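Local coordinates for P-granule scaffold (Caenorhabditis japonica, PDB 5W4A), which probably acts as a scaffold protein of P granules, the nematode germ granules linked to mRNA repression, at residues C[12-17]-C[25-30]; C[19-24]-C[64-69]; C[41-46]-C[172-177]. All coordinates share one frame; numbering follows the deposited sequence. Where two conformers were deposited one is given.

Overall arrangement
Near its N terminus the chain forms a small hairpin, strands 9-11 and 14-16, and runs into helix 20-28. Contact 1 closes first, setting the hairpin turn against the end of that helix. Contact 2 opens before contact 1 has closed, so the two cross. It joins the start of the same helix to the loop after helix 57-64. Contact 3 opens at 41-46, inside the span of contact 2, and closes only at 172-177; these two also cross. Contacts 1 and 3 follow in series, yet Tyr25 packs on Ala44. Phe19 of contact 2 touches Phe43, Val174 and Phe175 of contact 3. Helix 20-28 thus ties the hairpin to the helical body.

Contact 1. Residues C[12-17]-C[25-30]; sequences LGIRTY and YAVNND
Leu12 and Ile14 both lean on Val27, where a beta-hairpin meets the last turn of helix 20-28. Leu12 sits in the tight turn between strands 9-11 and 14-16, and Ile14 begins the second strand. The contact is apolar. Val27 points at the hairpin, and its two methyls divide the work. CG2 lies between the two hairpin side chains, 4.0 Å from Leu12 CB and 4.0 Å from Ile14 CD1. CG1 stays with Leu12 and comes within 4.1 Å of Leu12 CD2. The Leu12 side chain passes Val27 at a slant. Ile14 and Val27 instead run alongside each other in opposite senses. The Ile14 chain is extended, with CD1 anti to CA (chi2 -175°), and this carries its tip to the helix. That tip also approaches Ala26, with CD1 4.4 Å from Ala26 CB. Replacing Val27 with alanine would probably open a gap between Leu12 and the helix and leave the Ile14 tip more weakly held. Phe11 touches Val27 as well, while Leu208 of helix 206-213 packs on Ala26. Two residues after Val27 comes Asn29. There Tyr25 O takes two bonds, from Asn29 N and from the side-chain amide. Asn29 ND2 reaches Tyr25 O at 3.0 Å, in the carbonyl plane and on a lone pair, while sitting over one face of the Tyr25 ring.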
ATOM      1  N   LEU C  12     -10.090 -22.625  -2.094  1.00 19.45           N
ATOM      2  CA  LEU C  12     -10.036 -23.223  -0.737  1.00 20.28           C
ATOM      3  C   LEU C  12      -8.946 -22.617   0.180  1.00 26.22           C
ATOM      4  O   LEU C  12      -8.012 -23.291   0.636  1.00 29.17           O
ATOM      5  CB  LEU C  12      -9.807 -24.714  -0.823  1.00 18.95           C
ATOM      6  CG  LEU C  12     -10.040 -25.360   0.543  1.00 27.57           C
ATOM      7  CD1 LEU C  12     -11.499 -25.280   0.946  1.00 26.83           C
ATOM      8  CD2 LEU C  12      -9.563 -26.787   0.510  1.00 37.45           C
ATOM      9  N   GLY C  13      -9.102 -21.353   0.461  1.00 23.04           N
ATOM     10  CA  GLY C  13      -8.213 -20.648   1.367  1.00 26.51           C
ATOM     11  C   GLY C  13      -6.980 -20.031   0.740  1.00 26.38           C
ATOM     12  O   GLY C  13      -6.209 -19.371   1.453  1.00 26.77           O
ATOM     13  N   ILE C  14      -6.743 -20.234  -0.545  1.00 19.21           N
ATOM     14  CA  ILE C  14      -5.556 -19.710  -1.207  1.00 19.36           C
ATOM     15  C   ILE C  14      -6.044 -18.627  -2.175  1.00 16.99           C
ATOM     16  O   ILE C  14      -6.601 -18.923  -3.230  1.00 17.54           O
ATOM     17  CB  ILE C  14      -4.733 -20.783  -1.929  1.00 19.32           C
ATOM     18  CG1 ILE C  14      -4.374 -21.957  -0.984  1.00 19.92           C
ATOM     19  CG2 ILE C  14      -3.464 -20.106  -2.472  1.00 21.32           C
ATOM     20  CD1 ILE C  14      -3.436 -23.017  -1.608  1.00 23.38           C
ATOM     21  N   ARG C  15      -5.823 -17.364  -1.805  1.00 16.28           N
ATOM     22  CA  ARG C  15      -6.156 -16.202  -2.615  1.00 15.68           C
ATOM     23  C   ARG C  15      -4.924 -15.770  -3.415  1.00 14.74           C
ATOM     24  O   ARG C  15      -3.827 -15.617  -2.854  1.00 16.35           O
ATOM     25  CB  ARG C  15      -6.624 -15.089  -1.680  1.00 18.42           C
ATOM     26  CG  ARG C  15      -6.889 -13.770  -2.303  1.00 17.81           C
ATOM     27  CD  ARG C  15      -7.501 -12.843  -1.189  1.00 19.37           C
ATOM     28  NE  ARG C  15      -7.473 -11.459  -1.572  1.00 18.44           N
ATOM     29  CZ  ARG C  15      -8.425 -10.799  -2.206  1.00 16.67           C
ATOM     30  NH1 ARG C  15      -9.564 -11.391  -2.577  1.00 18.37           N
ATOM     31  NH2 ARG C  15      -8.229  -9.532  -2.454  1.00 17.64           N
ATOM     32  N   THR C  16      -5.092 -15.627  -4.732  1.00 13.63           N
ATOM     33  CA  THR C  16      -3.953 -15.446  -5.631  1.00 16.18           C
ATOM     34  C   THR C  16      -4.339 -14.638  -6.866  1.00 15.44           C
ATOM     35  O   THR C  16      -5.450 -14.729  -7.371  1.00 15.85           O
ATOM     36  CB  THR C  16      -3.360 -16.817  -6.025  1.00 14.53           C
ATOM     37  OG1 THR C  16      -2.205 -16.620  -6.858  1.00 16.43           O
ATOM     38  CG2 THR C  16      -4.330 -17.692  -6.752  1.00 15.54           C
ATOM     39  N   TYR C  17      -3.405 -13.790  -7.326  1.00 15.15           N
ATOM     40  CA  TYR C  17      -3.466 -13.209  -8.668  1.00 14.65           C
ATOM     41  C   TYR C  17      -2.480 -13.913  -9.599  1.00 14.39           C
ATOM     42  O   TYR C  17      -2.855 -14.370 -10.687  1.00 15.41           O
ATOM     43  CB  TYR C  17      -3.180 -11.682  -8.655  1.00 15.11           C
ATOM     44  CG  TYR C  17      -3.088 -11.205 -10.057  1.00 14.49           C
ATOM     45  CD1 TYR C  17      -4.222 -11.147 -10.867  1.00 16.62           C
ATOM     46  CD2 TYR C  17      -1.851 -10.929 -10.629  1.00 15.85           C
ATOM     47  CE1 TYR C  17      -4.140 -10.843 -12.202  1.00 18.30           C
ATOM     48  CE2 TYR C  17      -1.755 -10.603 -11.958  1.00 18.44           C
ATOM     49  CZ  TYR C  17      -2.902 -10.559 -12.741  1.00 18.68           C
ATOM     50  OH  TYR C  17      -2.844 -10.241 -14.067  1.00 20.39           O
ATOM     51  N   TYR C  25      -3.432 -26.595  -7.987  1.00 17.82           N
ATOM     52  CA  TYR C  25      -2.645 -27.815  -7.862  1.00 20.20           C
ATOM     53  C   TYR C  25      -2.510 -28.227  -6.399  1.00 20.14           C
ATOM     54  O   TYR C  25      -2.715 -29.395  -6.047  1.00 20.11           O
ATOM     55  CB  TYR C  25      -1.256 -27.644  -8.509  1.00 18.54           C
ATOM     56  CG  TYR C  25      -0.473 -28.936  -8.428  1.00 21.21           C
ATOM     57  CD1 TYR C  25      -0.548 -29.858  -9.449  1.00 25.50           C
ATOM     58  CD2 TYR C  25       0.262 -29.261  -7.298  1.00 20.81           C
ATOM     59  CE1 TYR C  25       0.128 -31.069  -9.362  1.00 25.47           C
ATOM     60  CE2 TYR C  25       0.921 -30.463  -7.196  1.00 23.75           C
ATOM     61  CZ  TYR C  25       0.847 -31.361  -8.236  1.00 28.24           C
ATOM     62  OH  TYR C  25       1.507 -32.562  -8.110  1.00 28.26           O
ATOM     63  N   ALA C  26      -2.165 -27.278  -5.532  1.00 19.60           N
ATOM     64  CA  ALA C  26      -1.898 -27.606  -4.136  1.00 19.94           C
ATOM     65  C   ALA C  26      -3.157 -28.070  -3.423  1.00 21.90           C
ATOM     66  O   ALA C  26      -3.108 -28.993  -2.592  1.00 21.79           O
ATOM     67  CB  ALA C  26      -1.301 -26.389  -3.426  1.00 20.45           C
ATOM     68  N   VAL C  27      -4.295 -27.436  -3.725  1.00 19.87           N
ATOM     69  CA  VAL C  27      -5.569 -27.814  -3.120  1.00 22.75           C
ATOM     70  C   VAL C  27      -5.981 -29.226  -3.533  1.00 23.29           C
ATOM     71  O   VAL C  27      -6.568 -29.977  -2.731  1.00 24.74           O
ATOM     72  CB  VAL C  27      -6.642 -26.768  -3.485  1.00 23.53           C
ATOM     73  CG1 VAL C  27      -8.062 -27.324  -3.247  1.00 31.67           C
ATOM     74  CG2 VAL C  27      -6.389 -25.456  -2.681  1.00 25.70           C
ATOM     75  N   ASN C  28      -5.734 -29.594  -4.795  1.00 20.67           N
ATOM     76  CA  ASN C  28      -6.087 -30.917  -5.296  1.00 23.75           C
ATOM     77  C   ASN C  28      -5.117 -32.000  -4.830  1.00 32.12           C
ATOM     78  O   ASN C  28      -5.538 -33.135  -4.599  1.00 29.88           O
ATOM     79  CB  ASN C  28      -6.138 -30.911  -6.827  1.00 19.78           C
ATOM     80  CG  ASN C  28      -7.449 -30.370  -7.366  1.00 23.60           C
ATOM     81  OD1 ASN C  28      -8.504 -30.520  -6.728  1.00 24.39           O
ATOM     82  ND2 ASN C  28      -7.413 -29.788  -8.563  1.00 23.14           N
ATOM     83  N   ASN C  29      -3.842 -31.675  -4.651  1.00 21.33           N
ATOM     84  CA  ASN C  29      -2.800 -32.685  -4.497  1.00 25.64           C
ATOM     85  C   ASN C  29      -2.097 -32.631  -3.150  1.00 23.87           C
ATOM     86  O   ASN C  29      -0.933 -33.051  -3.064  1.00 22.77           O
ATOM     87  CB  ASN C  29      -1.782 -32.528  -5.621  1.00 23.32           C
ATOM     88  CG  ASN C  29      -2.376 -32.890  -6.971  1.00 28.36           C
ATOM     89  OD1 ASN C  29      -2.531 -34.075  -7.300  1.00 32.41           O
ATOM     90  ND2 ASN C  29      -2.745 -31.890  -7.743  1.00 24.04           N
ATOM     91  N   ASP C  30      -2.754 -32.108  -2.105  1.00 21.83           N
ATOM     92  CA  ASP C  30      -2.053 -31.931  -0.836  1.00 22.79           C
ATOM     93  C   ASP C  30      -1.587 -33.265  -0.252  1.00 20.18           C
ATOM     94  O   ASP C  30      -0.504 -33.336   0.323  1.00 21.90           O
ATOM     95  CB  ASP C  30      -2.905 -31.125   0.184  1.00 19.17           C
ATOM     96  CG  ASP C  30      -4.213 -31.770   0.568  1.00 29.34           C
ATOM     97  OD1 ASP C  30      -4.860 -32.424  -0.254  1.00 29.73           O
ATOM     98  OD2 ASP C  30      -4.635 -31.549   1.729  1.00 30.69           O
TER

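Contact 2. Residues C[19-24]-C[64-69]; sequences FPNLAL and LFPSGS
The Phe19 ring meets Leu64 obliquely, with Phe19 CD1 4.1 Å from Leu64 CD2. Leu64 has a second conformer, so this contact is less certain than the others. The same Phe19 ring packs edge-to-face with Phe175 of helix 169-179. The other flat group is the Asn21 amide, whose nitrogen end comes up against the ring of Pro66. Asn21 ND2 is 3.7 Å from Pro66 CG and 4.0 Å from Pro66 CB. The two side chains approach from opposite directions. Asn21 CG is anti to the backbone N (chi1 -166°), and this sends the amide out from the helix toward the loop. Its polar partner is Ile63, whose carbonyl oxygen accepts a hydrogen bond from ND2. One nitrogen therefore bonds to the backbone at the end of helix 57-64 and also packs on the proline that follows. Pro66 starts a type II beta turn that ends at Ser69. Pro66 O accepts two bonds there, from Ser69 N at 3.1 Å and from Ser69 OG at 2.6 Å. The hydroxyl comes in tilted 18° from the carbonyl plane. The contact sets the first turn of helix 20-28 beside the link between helices 57-64 and 71-84. Thr80 of helix 71-84 touches both Phe19 and Leu64. Helix 42-47 reaches Phe19 through Phe43, and strand 9-11 packs on Pro20.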
ATOM      1  N   PHE C  19      -0.582 -16.753  -9.346  1.00 15.69           N
ATOM      2  CA  PHE C  19      -0.337 -18.203  -9.322  1.00 16.51           C
ATOM      3  C   PHE C  19      -1.619 -19.041  -9.180  1.00 17.32           C
ATOM      4  O   PHE C  19      -1.673 -19.976  -8.379  1.00 17.33           O
ATOM      5  CB  PHE C  19       0.628 -18.531  -8.184  1.00 18.33           C
ATOM      6  CG  PHE C  19       1.980 -17.857  -8.316  1.00 19.12           C
ATOM      7  CD1 PHE C  19       2.872 -18.285  -9.263  1.00 18.95           C
ATOM      8  CD2 PHE C  19       2.316 -16.771  -7.504  1.00 19.91           C
ATOM      9  CE1 PHE C  19       4.132 -17.661  -9.399  1.00 19.56           C
ATOM     10  CE2 PHE C  19       3.552 -16.147  -7.635  1.00 19.29           C
ATOM     11  CZ  PHE C  19       4.450 -16.605  -8.596  1.00 19.27           C
ATOM     12  N   PRO C  20      -2.651 -18.768  -9.967  1.00 15.73           N
ATOM     13  CA  PRO C  20      -3.886 -19.576  -9.790  1.00 16.94           C
ATOM     14  C   PRO C  20      -3.730 -21.073 -10.037  1.00 18.92           C
ATOM     15  O   PRO C  20      -4.324 -21.864  -9.289  1.00 18.75           O
ATOM     16  CB  PRO C  20      -4.857 -18.949 -10.794  1.00 17.88           C
ATOM     17  CG  PRO C  20      -4.009 -18.244 -11.782  1.00 21.60           C
ATOM     18  CD  PRO C  20      -2.840 -17.744 -11.018  1.00 16.19           C
ATOM     19  N   ASN C  21      -2.964 -21.505 -11.052  1.00 18.33           N
ATOM     20  CA  ASN C  21      -2.860 -22.947 -11.274  1.00 18.37           C
ATOM     21  C   ASN C  21      -2.008 -23.608 -10.194  1.00 21.18           C
ATOM     22  O   ASN C  21      -2.228 -24.785  -9.879  1.00 18.80           O
ATOM     23  CB  ASN C  21      -2.301 -23.224 -12.676  1.00 19.97           C
ATOM     24  CG  ASN C  21      -2.488 -24.665 -13.105  1.00 22.85           C
ATOM     25  OD1 ASN C  21      -3.542 -25.271 -12.861  1.00 26.95           O
ATOM     26  ND2 ASN C  21      -1.484 -25.211 -13.792  1.00 26.19           N
ATOM     27  N   LEU C  22      -1.058 -22.878  -9.595  1.00 18.95           N
ATOM     28  CA  LEU C  22      -0.296 -23.433  -8.475  1.00 17.29           C
ATOM     29  C   LEU C  22      -1.199 -23.636  -7.268  1.00 18.39           C
ATOM     30  O   LEU C  22      -1.113 -24.660  -6.574  1.00 18.06           O
ATOM     31  CB  LEU C  22       0.874 -22.511  -8.125  1.00 18.23           C
ATOM     32  CG  LEU C  22       1.736 -22.898  -6.919  1.00 21.85           C
ATOM     33  CD1 LEU C  22       2.466 -24.194  -7.192  1.00 26.81           C
ATOM     34  CD2 LEU C  22       2.749 -21.808  -6.601  1.00 22.13           C
ATOM     35  N   ALA C  23      -2.041 -22.645  -6.977  1.00 19.23           N
ATOM     36  CA  ALA C  23      -2.989 -22.774  -5.879  1.00 17.07           C
ATOM     37  C   ALA C  23      -3.913 -23.972  -6.091  1.00 18.39           C
ATOM     38  O   ALA C  23      -4.136 -24.764  -5.178  1.00 18.26           O
ATOM     39  CB  ALA C  23      -3.788 -21.481  -5.757  1.00 17.87           C
ATOM     40  N   LEU C  24      -4.485 -24.085  -7.282  1.00 15.88           N
ATOM     41  CA  LEU C  24      -5.381 -25.185  -7.573  1.00 18.01           C
ATOM     42  C   LEU C  24      -4.653 -26.516  -7.451  1.00 19.70           C
ATOM     43  O   LEU C  24      -5.194 -27.474  -6.882  1.00 20.56           O
ATOM     44  CB  LEU C  24      -5.950 -25.027  -8.985  1.00 20.35           C
ATOM     45  CG  LEU C  24      -6.858 -26.186  -9.439  1.00 23.85           C
ATOM     46  CD1 LEU C  24      -8.062 -26.374  -8.492  1.00 22.43           C
ATOM     47  CD2 LEU C  24      -7.344 -25.936 -10.851  1.00 28.53           C
ATOM     48  N   LEU C  64       2.459 -22.304 -15.087  1.00 23.96           N
ATOM     49  CA  LEU C  64       1.886 -21.014 -15.477  0.99 21.50           C
ATOM     50  C   LEU C  64       1.073 -21.115 -16.761  1.00 26.01           C
ATOM     51  O   LEU C  64       0.064 -20.413 -16.923  1.00 25.11           O
ATOM     52  CB  LEU C  64       3.002 -19.986 -15.652  0.99 22.20           C
ATOM     53  CG  LEU C  64       3.702 -19.508 -14.379  0.99 21.54           C
ATOM     54  CD1 LEU C  64       4.718 -18.475 -14.757  0.99 22.64           C
ATOM     55  CD2 LEU C  64       2.699 -18.947 -13.345  0.99 29.07           C
ATOM     56  N   PHE C  65       1.498 -21.959 -17.694  1.00 23.59           N
ATOM     57  CA  PHE C  65       0.865 -22.049 -19.009  1.00 25.98           C
ATOM     58  C   PHE C  65       0.478 -23.492 -19.319  1.00 30.00           C
ATOM     59  O   PHE C  65       1.051 -24.120 -20.218  1.00 32.79           O
ATOM     60  CB  PHE C  65       1.800 -21.502 -20.090  1.00 23.91           C
ATOM     61  CG  PHE C  65       2.186 -20.052 -19.902  1.00 23.71           C
ATOM     62  CD1 PHE C  65       1.406 -19.031 -20.431  1.00 25.89           C
ATOM     63  CD2 PHE C  65       3.340 -19.702 -19.210  1.00 21.31           C
ATOM     64  CE1 PHE C  65       1.764 -17.706 -20.268  1.00 27.02           C
ATOM     65  CE2 PHE C  65       3.707 -18.383 -19.050  1.00 23.46           C
ATOM     66  CZ  PHE C  65       2.914 -17.372 -19.583  1.00 22.54           C
ATOM     67  N   PRO C  66      -0.512 -24.037 -18.615  1.00 28.90           N
ATOM     68  CA  PRO C  66      -0.965 -25.403 -18.922  1.00 34.68           C
ATOM     69  C   PRO C  66      -1.652 -25.480 -20.279  1.00 41.64           C
ATOM     70  O   PRO C  66      -2.085 -24.479 -20.852  1.00 34.32           O
ATOM     71  CB  PRO C  66      -1.937 -25.712 -17.782  1.00 36.98           C
ATOM     72  CG  PRO C  66      -2.427 -24.391 -17.321  1.00 39.41           C
ATOM     73  CD  PRO C  66      -1.278 -23.445 -17.504  1.00 30.10           C
ATOM     74  N   SER C  67      -1.742 -26.699 -20.810  1.00 49.30           N
ATOM     75  CA  SER C  67      -2.410 -26.875 -22.094  1.00 49.02           C
ATOM     76  C   SER C  67      -3.847 -26.389 -22.005  1.00 37.67           C
ATOM     77  O   SER C  67      -4.533 -26.589 -20.994  1.00 41.89           O
ATOM     78  CB  SER C  67      -2.386 -28.341 -22.528  1.00 60.73           C
ATOM     79  OG  SER C  67      -3.135 -28.515 -23.724  1.00 64.48           O
ATOM     80  N   GLY C  68      -4.294 -25.718 -23.069  1.00 41.36           N
ATOM     81  CA  GLY C  68      -5.634 -25.180 -23.119  1.00 47.07           C
ATOM     82  C   GLY C  68      -5.809 -23.860 -22.408  1.00 45.42           C
ATOM     83  O   GLY C  68      -6.946 -23.410 -22.237  1.00 41.32           O
ATOM     84  N   SER C  69      -4.721 -23.240 -21.963  1.00 40.93           N
ATOM     85  CA  SER C  69      -4.819 -21.926 -21.348  1.00 37.29           C
ATOM     86  C   SER C  69      -5.526 -20.967 -22.288  1.00 28.69           C
ATOM     87  O   SER C  69      -5.196 -20.892 -23.474  1.00 33.88           O
ATOM     88  CB  SER C  69      -3.421 -21.403 -21.017  1.00 30.08           C
ATOM     89  OG  SER C  69      -2.848 -22.145 -19.950  1.00 32.06           O
TER

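Contact 3. Residues C[41-46]-C[172-177]; sequences NSFAAY and AYVFTK
Lys177 folds against Tyr46 where helices 169-179 and 42-47 pack together in this mainly helical domain. Its CB points toward helix 42-47. CG is anti to the carbonyl carbon (chi1 -71°) and lies 3.8 Å above the plane of the Tyr173 ring, one helical turn earlier, toward the rim. The chain bends about the bonds on either side of CG, is extended again about CD-CE, and so turns its end to Tyr46. CE meets both parts of that residue. It is 3.6 Å from the backbone Tyr46 O and 4.2 Å from Tyr46 CE2, over one face of the ring. At the tip, Lys177 NZ makes a cation-pi contact 4.8 Å from the centroid of the Tyr46 ring, 16° off its normal. NZ also bonds to a water, which in turn bonds to Tyr46 O. The ammonium group is therefore gripped from the ring and, through water, from the helix backbone. Deeper in, Phe43 and Val174 cross at about a right angle, with Phe43 CE1 4.0 Å from Val174 CG1. Leu22 of helix 20-28 touches both of them. The lysine backbone joins in at the edge of the tyrosine ring. Lys177 O lies in the ring plane, 3.7 Å from Tyr46 CE2. A second water donates to Lys177 O at 2.6 Å and is also hydrogen-bonded to Tyr46 OH.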
ATOM      1  N   ASN C  41       4.389 -32.300  -8.503  1.00 26.53           N
ATOM      2  CA  ASN C  41       4.966 -31.217  -9.273  1.00 25.09           C
ATOM      3  C   ASN C  41       6.065 -30.507  -8.478  1.00 26.23           C
ATOM      4  O   ASN C  41       5.884 -30.168  -7.301  1.00 25.00           O
ATOM      5  CB  ASN C  41       3.874 -30.224  -9.657  1.00 28.72           C
ATOM      6  CG  ASN C  41       4.432 -29.036 -10.398  1.00 35.17           C
ATOM      7  OD1 ASN C  41       4.848 -28.068  -9.781  1.00 29.10           O
ATOM      8  ND2 ASN C  41       4.469 -29.112 -11.727  1.00 34.25           N
ATOM      9  N   SER C  42       7.209 -30.286  -9.126  1.00 25.91           N
ATOM     10  CA  SER C  42       8.386 -29.805  -8.412  1.00 22.73           C
ATOM     11  C   SER C  42       8.257 -28.351  -7.969  1.00 26.28           C
ATOM     12  O   SER C  42       8.843 -27.969  -6.960  1.00 25.26           O
ATOM     13  CB  SER C  42       9.635 -29.953  -9.278  1.00 32.63           C
ATOM     14  OG  SER C  42       9.609 -29.020 -10.347  1.00 41.86           O
ATOM     15  N   PHE C  43       7.540 -27.523  -8.726  1.00 22.64           N
ATOM     16  CA  PHE C  43       7.301 -26.135  -8.316  1.00 26.81           C
ATOM     17  C   PHE C  43       6.452 -26.098  -7.045  1.00 23.25           C
ATOM     18  O   PHE C  43       6.828 -25.459  -6.050  1.00 21.87           O
ATOM     19  CB  PHE C  43       6.655 -25.402  -9.508  1.00 27.27           C
ATOM     20  CG  PHE C  43       6.342 -23.927  -9.311  1.00 23.98           C
ATOM     21  CD1 PHE C  43       6.885 -23.148  -8.291  1.00 26.26           C
ATOM     22  CD2 PHE C  43       5.494 -23.313 -10.225  1.00 26.73           C
ATOM     23  CE1 PHE C  43       6.539 -21.792  -8.171  1.00 24.94           C
ATOM     24  CE2 PHE C  43       5.164 -21.979 -10.113  1.00 28.05           C
ATOM     25  CZ  PHE C  43       5.693 -21.218  -9.099  1.00 23.37           C
ATOM     26  N   ALA C  44       5.345 -26.850  -7.030  1.00 21.84           N
ATOM     27  CA  ALA C  44       4.519 -26.945  -5.832  1.00 20.05           C
ATOM     28  C   ALA C  44       5.286 -27.547  -4.665  1.00 24.77           C
ATOM     29  O   ALA C  44       5.180 -27.068  -3.525  1.00 21.70           O
ATOM     30  CB  ALA C  44       3.259 -27.752  -6.115  1.00 21.53           C
ATOM     31  N   ALA C  45       6.067 -28.601  -4.911  1.00 21.93           N
ATOM     32  CA  ALA C  45       6.763 -29.239  -3.804  1.00 21.46           C
ATOM     33  C   ALA C  45       7.739 -28.285  -3.140  1.00 23.25           C
ATOM     34  O   ALA C  45       7.873 -28.279  -1.911  1.00 23.62           O
ATOM     35  CB  ALA C  45       7.487 -30.498  -4.293  1.00 22.79           C
ATOM     36  N   TYR C  46       8.449 -27.487  -3.937  1.00 23.38           N
ATOM     37  CA  TYR C  46       9.395 -26.534  -3.382  1.00 23.11           C
ATOM     38  C   TYR C  46       8.688 -25.420  -2.622  1.00 22.30           C
ATOM     39  O   TYR C  46       9.082 -25.066  -1.507  1.00 23.07           O
ATOM     40  CB  TYR C  46      10.241 -25.955  -4.500  1.00 22.30           C
ATOM     41  CG  TYR C  46      11.318 -25.027  -4.036  1.00 22.18           C
ATOM     42  CD1 TYR C  46      12.442 -25.532  -3.417  1.00 27.85           C
ATOM     43  CD2 TYR C  46      11.233 -23.657  -4.240  1.00 27.09           C
ATOM     44  CE1 TYR C  46      13.462 -24.709  -3.005  1.00 35.40           C
ATOM     45  CE2 TYR C  46      12.244 -22.812  -3.821  1.00 31.93           C
ATOM     46  CZ  TYR C  46      13.365 -23.349  -3.204  1.00 44.64           C
ATOM     47  OH  TYR C  46      14.410 -22.550  -2.776  1.00 35.81           O
ATOM     48  N   ALA C 172       3.120 -13.121  -2.544  1.00 17.91           N
ATOM     49  CA  ALA C 172       4.361 -12.570  -2.011  1.00 15.67           C
ATOM     50  C   ALA C 172       5.266 -13.677  -1.513  1.00 18.20           C
ATOM     51  O   ALA C 172       6.483 -13.650  -1.751  1.00 17.79           O
ATOM     52  CB  ALA C 172       4.063 -11.561  -0.896  1.00 17.18           C
ATOM     53  N   TYR C 173       4.679 -14.688  -0.867  1.00 16.58           N
ATOM     54  CA  TYR C 173       5.443 -15.831  -0.358  1.00 18.11           C
ATOM     55  C   TYR C 173       6.056 -16.644  -1.491  1.00 17.38           C
ATOM     56  O   TYR C 173       7.235 -17.015  -1.428  1.00 18.47           O
ATOM     57  CB  TYR C 173       4.545 -16.710   0.519  1.00 16.42           C
ATOM     58  CG  TYR C 173       5.322 -17.808   1.205  1.00 20.27           C
ATOM     59  CD1 TYR C 173       6.210 -17.489   2.229  1.00 26.70           C
ATOM     60  CD2 TYR C 173       5.222 -19.116   0.803  1.00 23.79           C
ATOM     61  CE1 TYR C 173       6.958 -18.447   2.853  1.00 30.53           C
ATOM     62  CE2 TYR C 173       5.971 -20.128   1.470  1.00 25.21           C
ATOM     63  CZ  TYR C 173       6.832 -19.758   2.475  1.00 26.96           C
ATOM     64  OH  TYR C 173       7.631 -20.672   3.149  1.00 29.40           O
ATOM     65  N   VAL C 174       5.267 -16.951  -2.525  1.00 17.34           N
ATOM     66  CA  VAL C 174       5.791 -17.698  -3.671  1.00 18.61           C
ATOM     67  C   VAL C 174       6.940 -16.945  -4.321  1.00 19.40           C
ATOM     68  O   VAL C 174       8.000 -17.522  -4.586  1.00 18.24           O
ATOM     69  CB  VAL C 174       4.684 -17.990  -4.695  1.00 16.36           C
ATOM     70  CG1 VAL C 174       5.256 -18.676  -5.933  1.00 19.03           C
ATOM     71  CG2 VAL C 174       3.561 -18.877  -4.100  1.00 19.10           C
ATOM     72  N   PHE C 175       6.756 -15.646  -4.604  1.00 18.23           N
ATOM     73  CA  PHE C 175       7.860 -14.871  -5.197  1.00 17.66           C
ATOM     74  C   PHE C 175       9.093 -14.887  -4.301  1.00 18.49           C
ATOM     75  O   PHE C 175      10.220 -15.000  -4.792  1.00 19.06           O
ATOM     76  CB  PHE C 175       7.445 -13.416  -5.468  1.00 18.54           C
ATOM     77  CG  PHE C 175       6.563 -13.226  -6.696  1.00 18.31           C
ATOM     78  CD1 PHE C 175       7.026 -13.573  -7.969  1.00 18.23           C
ATOM     79  CD2 PHE C 175       5.284 -12.650  -6.592  1.00 18.39           C
ATOM     80  CE1 PHE C 175       6.238 -13.383  -9.117  1.00 19.82           C
ATOM     81  CE2 PHE C 175       4.503 -12.444  -7.746  1.00 17.97           C
ATOM     82  CZ  PHE C 175       4.970 -12.827  -8.996  1.00 18.22           C
ATOM     83  N   THR C 176       8.909 -14.740  -2.991  1.00 18.79           N
ATOM     84  CA  THR C 176      10.044 -14.766  -2.081  1.00 19.44           C
ATOM     85  C   THR C 176      10.797 -16.084  -2.193  1.00 19.75           C
ATOM     86  O   THR C 176      12.036 -16.097  -2.263  1.00 22.86           O
ATOM     87  CB  THR C 176       9.561 -14.526  -0.651  1.00 21.44           C
ATOM     88  OG1 THR C 176       9.104 -13.165  -0.524  1.00 21.69           O
ATOM     89  CG2 THR C 176      10.653 -14.771   0.364  1.00 21.99           C
ATOM     90  N   LYS C 177      10.069 -17.201  -2.235  1.00 19.58           N
ATOM     91  CA  LYS C 177      10.700 -18.518  -2.338  1.00 23.85           C
ATOM     92  C   LYS C 177      11.443 -18.670  -3.662  1.00 24.38           C
ATOM     93  O   LYS C 177      12.610 -19.100  -3.684  1.00 25.13           O
ATOM     94  CB  LYS C 177       9.639 -19.625  -2.192  1.00 23.22           C
ATOM     95  CG  LYS C 177       9.041 -19.804  -0.793  1.00 28.74           C
ATOM     96  CD  LYS C 177       9.993 -20.506   0.170  1.00 40.73           C
ATOM     97  CE  LYS C 177      10.257 -21.940  -0.260  1.00 40.76           C
ATOM     98  NZ  LYS C 177      11.038 -22.697   0.756  1.00 44.98           N
TER
HETATM   99  O   HOH W   1      11.331 -25.637   0.092  1.00 40.21           O
HETATM  100  O   HOH W   2      14.356 -19.671  -1.858  1.00 52.47           O